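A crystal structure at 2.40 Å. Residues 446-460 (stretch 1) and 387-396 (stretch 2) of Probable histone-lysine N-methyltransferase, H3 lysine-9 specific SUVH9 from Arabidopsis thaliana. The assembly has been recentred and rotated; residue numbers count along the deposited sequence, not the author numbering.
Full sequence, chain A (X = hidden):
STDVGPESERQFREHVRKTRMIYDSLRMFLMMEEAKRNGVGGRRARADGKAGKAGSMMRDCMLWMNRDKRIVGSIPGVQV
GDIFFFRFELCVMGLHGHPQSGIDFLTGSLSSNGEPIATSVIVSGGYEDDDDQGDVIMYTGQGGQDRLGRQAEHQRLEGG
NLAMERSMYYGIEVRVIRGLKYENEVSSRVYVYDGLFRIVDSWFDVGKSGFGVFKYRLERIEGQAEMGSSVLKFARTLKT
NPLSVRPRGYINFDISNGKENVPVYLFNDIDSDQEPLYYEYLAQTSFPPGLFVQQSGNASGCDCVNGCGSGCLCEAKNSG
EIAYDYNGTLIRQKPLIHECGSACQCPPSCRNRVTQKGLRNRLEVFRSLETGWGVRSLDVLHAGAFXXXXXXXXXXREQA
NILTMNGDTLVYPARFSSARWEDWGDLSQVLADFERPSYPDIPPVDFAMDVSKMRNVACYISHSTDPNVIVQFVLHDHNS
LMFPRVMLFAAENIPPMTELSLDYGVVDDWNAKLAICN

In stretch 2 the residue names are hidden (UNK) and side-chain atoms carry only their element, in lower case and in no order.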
# COMPACT_ATOMS: atom_id res chain seq x y z
N ASP A 446 -27.08 -3.91 -10.95
CA ASP A 446 -28.19 -4.49 -10.19
C ASP A 446 -28.18 -6.01 -10.10
O ASP A 446 -29.08 -6.60 -9.50
CB ASP A 446 -29.54 -3.99 -10.71
CG ASP A 446 -29.77 -4.30 -12.19
OD1 ASP A 446 -29.20 -5.27 -12.71
OD2 ASP A 446 -30.53 -3.55 -12.82
N PHE A 447 -27.17 -6.66 -10.67
CA PHE A 447 -27.13 -8.12 -10.64
C PHE A 447 -26.65 -8.66 -9.29
O PHE A 447 -26.07 -7.93 -8.48
CB PHE A 447 -26.30 -8.70 -11.79
CG PHE A 447 -24.81 -8.56 -11.62
CD1 PHE A 447 -24.13 -7.48 -12.15
CD2 PHE A 447 -24.08 -9.54 -10.96
CE1 PHE A 447 -22.76 -7.36 -12.01
CE2 PHE A 447 -22.72 -9.43 -10.81
CZ PHE A 447 -22.06 -8.34 -11.33
N ALA A 448 -26.91 -9.94 -9.05
CA ALA A 448 -26.53 -10.56 -7.79
C ALA A 448 -25.52 -11.66 -8.03
O ALA A 448 -25.40 -12.18 -9.14
CB ALA A 448 -27.76 -11.12 -7.09
N MET A 449 -24.77 -12.00 -6.99
CA MET A 449 -23.76 -13.03 -7.07
C MET A 449 -23.98 -14.07 -5.99
O MET A 449 -24.25 -13.73 -4.83
CB MET A 449 -22.37 -12.43 -6.91
CG MET A 449 -22.05 -11.33 -7.91
SD MET A 449 -20.39 -10.67 -7.71
CE MET A 449 -19.41 -12.12 -8.08
N ASP A 450 -23.86 -15.33 -6.36
CA ASP A 450 -23.84 -16.40 -5.39
C ASP A 450 -22.39 -16.81 -5.18
O ASP A 450 -21.66 -17.05 -6.15
CB ASP A 450 -24.67 -17.59 -5.87
CG ASP A 450 -24.81 -18.67 -4.82
OD1 ASP A 450 -25.91 -18.80 -4.24
OD2 ASP A 450 -23.82 -19.38 -4.57
N VAL A 451 -21.96 -16.87 -3.92
CA VAL A 451 -20.61 -17.30 -3.58
C VAL A 451 -20.63 -18.43 -2.56
O VAL A 451 -19.68 -18.61 -1.80
CB VAL A 451 -19.75 -16.13 -3.04
CG1 VAL A 451 -19.49 -15.11 -4.13
CG2 VAL A 451 -20.43 -15.49 -1.84
N SER A 452 -21.72 -19.20 -2.55
CA SER A 452 -21.88 -20.27 -1.58
C SER A 452 -21.31 -21.60 -2.08
O SER A 452 -21.15 -22.54 -1.31
CB SER A 452 -23.36 -20.45 -1.24
OG SER A 452 -24.09 -20.87 -2.38
N LYS A 453 -21.01 -21.66 -3.38
CA LYS A 453 -20.55 -22.89 -4.00
C LYS A 453 -19.22 -22.70 -4.71
O LYS A 453 -18.28 -23.45 -4.50
CB LYS A 453 -21.60 -23.41 -4.99
CG LYS A 453 -22.91 -23.83 -4.36
CD LYS A 453 -23.91 -24.31 -5.40
CE LYS A 453 -25.19 -24.82 -4.77
NZ LYS A 453 -24.92 -25.94 -3.82
N MET A 454 -19.16 -21.67 -5.55
CA MET A 454 -17.97 -21.36 -6.31
C MET A 454 -17.53 -19.93 -6.01
O MET A 454 -18.34 -19.00 -6.09
CB MET A 454 -18.21 -21.57 -7.80
CG MET A 454 -18.52 -23.03 -8.15
SD MET A 454 -19.51 -23.26 -9.63
CE MET A 454 -18.38 -22.69 -10.90
N ARG A 455 -16.26 -19.77 -5.66
CA ARG A 455 -15.72 -18.49 -5.21
C ARG A 455 -14.20 -18.50 -5.27
O ARG A 455 -13.59 -19.57 -5.34
CB ARG A 455 -16.15 -18.23 -3.77
CG ARG A 455 -15.90 -19.42 -2.86
CD ARG A 455 -15.78 -19.01 -1.42
NE ARG A 455 -17.03 -18.53 -0.85
CZ ARG A 455 -17.12 -17.84 0.28
NH1 ARG A 455 -16.02 -17.53 0.95
NH2 ARG A 455 -18.30 -17.44 0.73
N ASN A 456 -13.60 -17.32 -5.24
CA ASN A 456 -12.15 -17.18 -5.17
C ASN A 456 -11.72 -16.62 -3.82
O ASN A 456 -12.54 -16.50 -2.90
CB ASN A 456 -11.64 -16.26 -6.28
CG ASN A 456 -11.99 -14.80 -6.03
OD1 ASN A 456 -13.03 -14.48 -5.45
ND2 ASN A 456 -11.12 -13.90 -6.49
N VAL A 457 -10.44 -16.28 -3.70
CA VAL A 457 -9.86 -15.79 -2.45
C VAL A 457 -10.61 -14.57 -1.92
O VAL A 457 -10.87 -14.46 -0.71
CB VAL A 457 -8.34 -15.49 -2.62
CG1 VAL A 457 -8.10 -14.53 -3.79
CG2 VAL A 457 -7.75 -14.94 -1.33
N ALA A 458 -10.98 -13.67 -2.83
CA ALA A 458 -11.60 -12.39 -2.48
C ALA A 458 -12.90 -12.54 -1.69
O ALA A 458 -13.32 -11.61 -1.01
CB ALA A 458 -11.83 -11.57 -3.74
N CYS A 459 -13.53 -13.70 -1.80
CA CYS A 459 -14.81 -13.92 -1.14
C CYS A 459 -14.64 -14.21 0.35
O CYS A 459 -15.62 -14.29 1.08
CB CYS A 459 -15.59 -15.04 -1.83
SG CYS A 459 -16.08 -14.62 -3.52
N TYR A 460 -13.39 -14.35 0.78
CA TYR A 460 -13.12 -14.53 2.20
C TYR A 460 -12.74 -13.20 2.86
O TYR A 460 -12.48 -13.15 4.07
CB TYR A 460 -12.03 -15.59 2.41
CG TYR A 460 -12.34 -16.93 1.77
CD1 TYR A 460 -13.06 -17.89 2.45
CD2 TYR A 460 -11.90 -17.23 0.48
CE1 TYR A 460 -13.35 -19.12 1.87
CE2 TYR A 460 -12.18 -18.45 -0.11
CZ TYR A 460 -12.91 -19.39 0.59
OH TYR A 460 -13.19 -20.61 0.01
N UNK A 387 -5.62 -5.76 -6.91
CA UNK A 387 -5.34 -6.93 -6.10
C UNK A 387 -5.83 -8.19 -6.79
O UNK A 387 -5.04 -9.05 -7.18
c UNK A 387 -5.97 -6.79 -4.69
c UNK A 387 -5.39 -5.55 -3.99
c UNK A 387 -6.10 -5.18 -2.70
c UNK A 387 -5.72 -8.04 -3.86
N UNK A 388 -7.14 -8.29 -6.97
CA UNK A 388 -7.76 -9.45 -7.58
C UNK A 388 -9.21 -9.12 -7.90
O UNK A 388 -9.74 -8.11 -7.46
c UNK A 388 -7.73 -10.63 -6.62
s UNK A 388 -8.70 -10.32 -5.13
N UNK A 389 -9.84 -10.01 -8.67
CA UNK A 389 -11.26 -9.91 -8.95
C UNK A 389 -12.03 -10.42 -7.73
O UNK A 389 -11.49 -11.18 -6.93
o UNK A 389 -14.44 -11.59 -12.38
c UNK A 389 -11.60 -10.76 -10.18
c UNK A 389 -13.04 -10.66 -10.67
o UNK A 389 -12.27 -11.76 -12.65
c UNK A 389 -13.27 -11.39 -12.00
N UNK A 390 -13.27 -9.96 -7.58
CA UNK A 390 -14.20 -10.57 -6.63
C UNK A 390 -15.05 -11.57 -7.40
O UNK A 390 -16.06 -11.19 -8.01
c UNK A 390 -15.08 -9.51 -5.95
c UNK A 390 -16.48 -10.74 -2.64
c UNK A 390 -15.63 -10.20 -3.59
c UNK A 390 -17.75 -11.16 -3.02
c UNK A 390 -16.02 -10.08 -4.92
c UNK A 390 -17.29 -10.51 -5.28
c UNK A 390 -18.16 -11.05 -4.34
o UNK A 390 -18.60 -11.69 -2.08
N UNK A 391 -14.66 -12.83 -7.39
CA UNK A 391 -15.25 -13.83 -8.29
C UNK A 391 -16.34 -14.71 -7.66
O UNK A 391 -16.12 -15.37 -6.64
c UNK A 391 -14.16 -14.70 -8.91
N UNK A 392 -17.51 -14.72 -8.29
CA UNK A 392 -18.61 -15.56 -7.87
C UNK A 392 -19.44 -15.96 -9.07
O UNK A 392 -19.02 -15.78 -10.21
N UNK A 393 -20.62 -16.52 -8.82
CA UNK A 393 -21.53 -16.90 -9.90
C UNK A 393 -22.59 -15.82 -10.09
O UNK A 393 -23.42 -15.60 -9.21
c UNK A 393 -21.14 -19.34 -9.41
c UNK A 393 -22.19 -18.26 -9.61
c UNK A 393 -23.15 -18.64 -10.74
N UNK A 394 -22.55 -15.14 -11.23
CA UNK A 394 -23.47 -14.04 -11.50
C UNK A 394 -24.84 -14.52 -11.95
O UNK A 394 -24.96 -15.47 -12.73
c UNK A 394 -22.87 -13.09 -12.53
N UNK A 395 -25.88 -13.85 -11.45
CA UNK A 395 -27.25 -14.22 -11.77
C UNK A 395 -28.01 -13.10 -12.48
O UNK A 395 -27.69 -11.91 -12.32
c UNK A 395 -26.84 -15.51 -8.49
c UNK A 395 -27.02 -16.89 -10.57
c UNK A 395 -28.03 -14.58 -10.50
c UNK A 395 -27.70 -15.84 -9.70
N UNK A 396 -29.01 -13.50 -13.25
CA UNK A 396 -30.00 -12.58 -13.78
C UNK A 396 -30.98 -12.27 -12.66
O UNK A 396 -30.85 -12.82 -11.57
c UNK A 396 -30.80 -13.21 -14.93
c UNK A 396 -29.89 -13.48 -16.12
o UNK A 396 -31.36 -14.46 -14.49
O HOH W 1 -17.81 -12.31 0.35

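Position 387 carries four carbons, forked at the first, with one arm two carbons long. They make no contact with stretch 1 within 4.5 Å. That beta-branched pattern is isoleucine, Ile 387.

Position 388 has one carbon followed by one sulfur. The sulfur lies 3.6 Å from CB of Ala 458, an apolar contact with the 3-10 segment. This is Cys 388.

Position 389 has three carbons in a row, the third carrying two oxygens. The side chain makes no contact with stretch 1 within 4.5 Å. This is a glutamate in extended form, chi1 and chi2 both t. OE2 of Glu 389 is hydrogen-bonded elsewhere in the structure. Its backbone serves stretch 1: ND2 of Asn 456 donates to O of Glu 389 at 2.8 Å.

Position 390 shows one carbon, then a six-carbon ring bearing one oxygen. SG of Cys 459 sits over one face of the ring, 4.1 Å from the ring centroid. Met 449 comes to the ring edge, with its CE 3.9 Å from a ring carbon of position 390. This is tyrosine, and it has the largest area covered by the other stretch. The ring carbon near Met 449 is CD1 of Tyr 390. A water joins the two stretches here, 2.6 Å from OH of Tyr 390 and donating to O of Cys 459 at 3.0 Å.

Position 391 has a single carbon, CB, 3.6 Å from CG of Asn 456. It is an alanine. N of Ala 391 donates to OD1 of Asn 456 at 3.0 Å. The return bond, N of Asn 456 to O of Ala 391, is weak at 3.5 Å.

Position 392 has no side-chain atoms, and its backbone does the touching: CE of Met 449 comes within 3.2 Å of N of position 392. It is glycine. An ideal CB on Gly 392 would clash, lying 2.7 Å from CG1 of Val 451 and 3.0 Å from CE of Met 449.

Position 393 has one carbon carrying two more. One end carbon packs 4.0 Å from CB of Met 454. This is valine, and that carbon is CG2. Its backbone pairs with Asp 450 in both directions: N of Val 393 to O of Asp 450, and N of Asp 450 to O of Val 393, each 2.9 Å.

Position 394 has one carbon, CB, which meets CE2 of Phe 447 at 4.0 Å. It is again alanine, Ala 394.

Position 395 has four carbons, forked at the second. One end carbon lies 4.0 Å from CB of Asp 450. This is leucine, and that carbon is CD2. N of Leu 395 donates to O of Ala 448 at 2.9 Å.

Position 396 has one carbon carrying one oxygen and one carbon. They make no contact with stretch 1 within 4.5 Å. This is threonine. The CB of Thr 396 points away from stretch 1, and its side chain caps a backbone N just past the stretch.

The contact works in two parts. Antiparallel pairing is firm at Asp 450 with Val 393 and at Met 449 with Ala 394. Before Gly 392 in sequence, the side-chain amide of Asn 456 donates to O of Glu 389 and accepts from N of Ala 391, while Tyr 390 fills the space between Met 449, Ala 458 and Cys 459.

Stretch 2, residues 387-396: ICEYAGVALT
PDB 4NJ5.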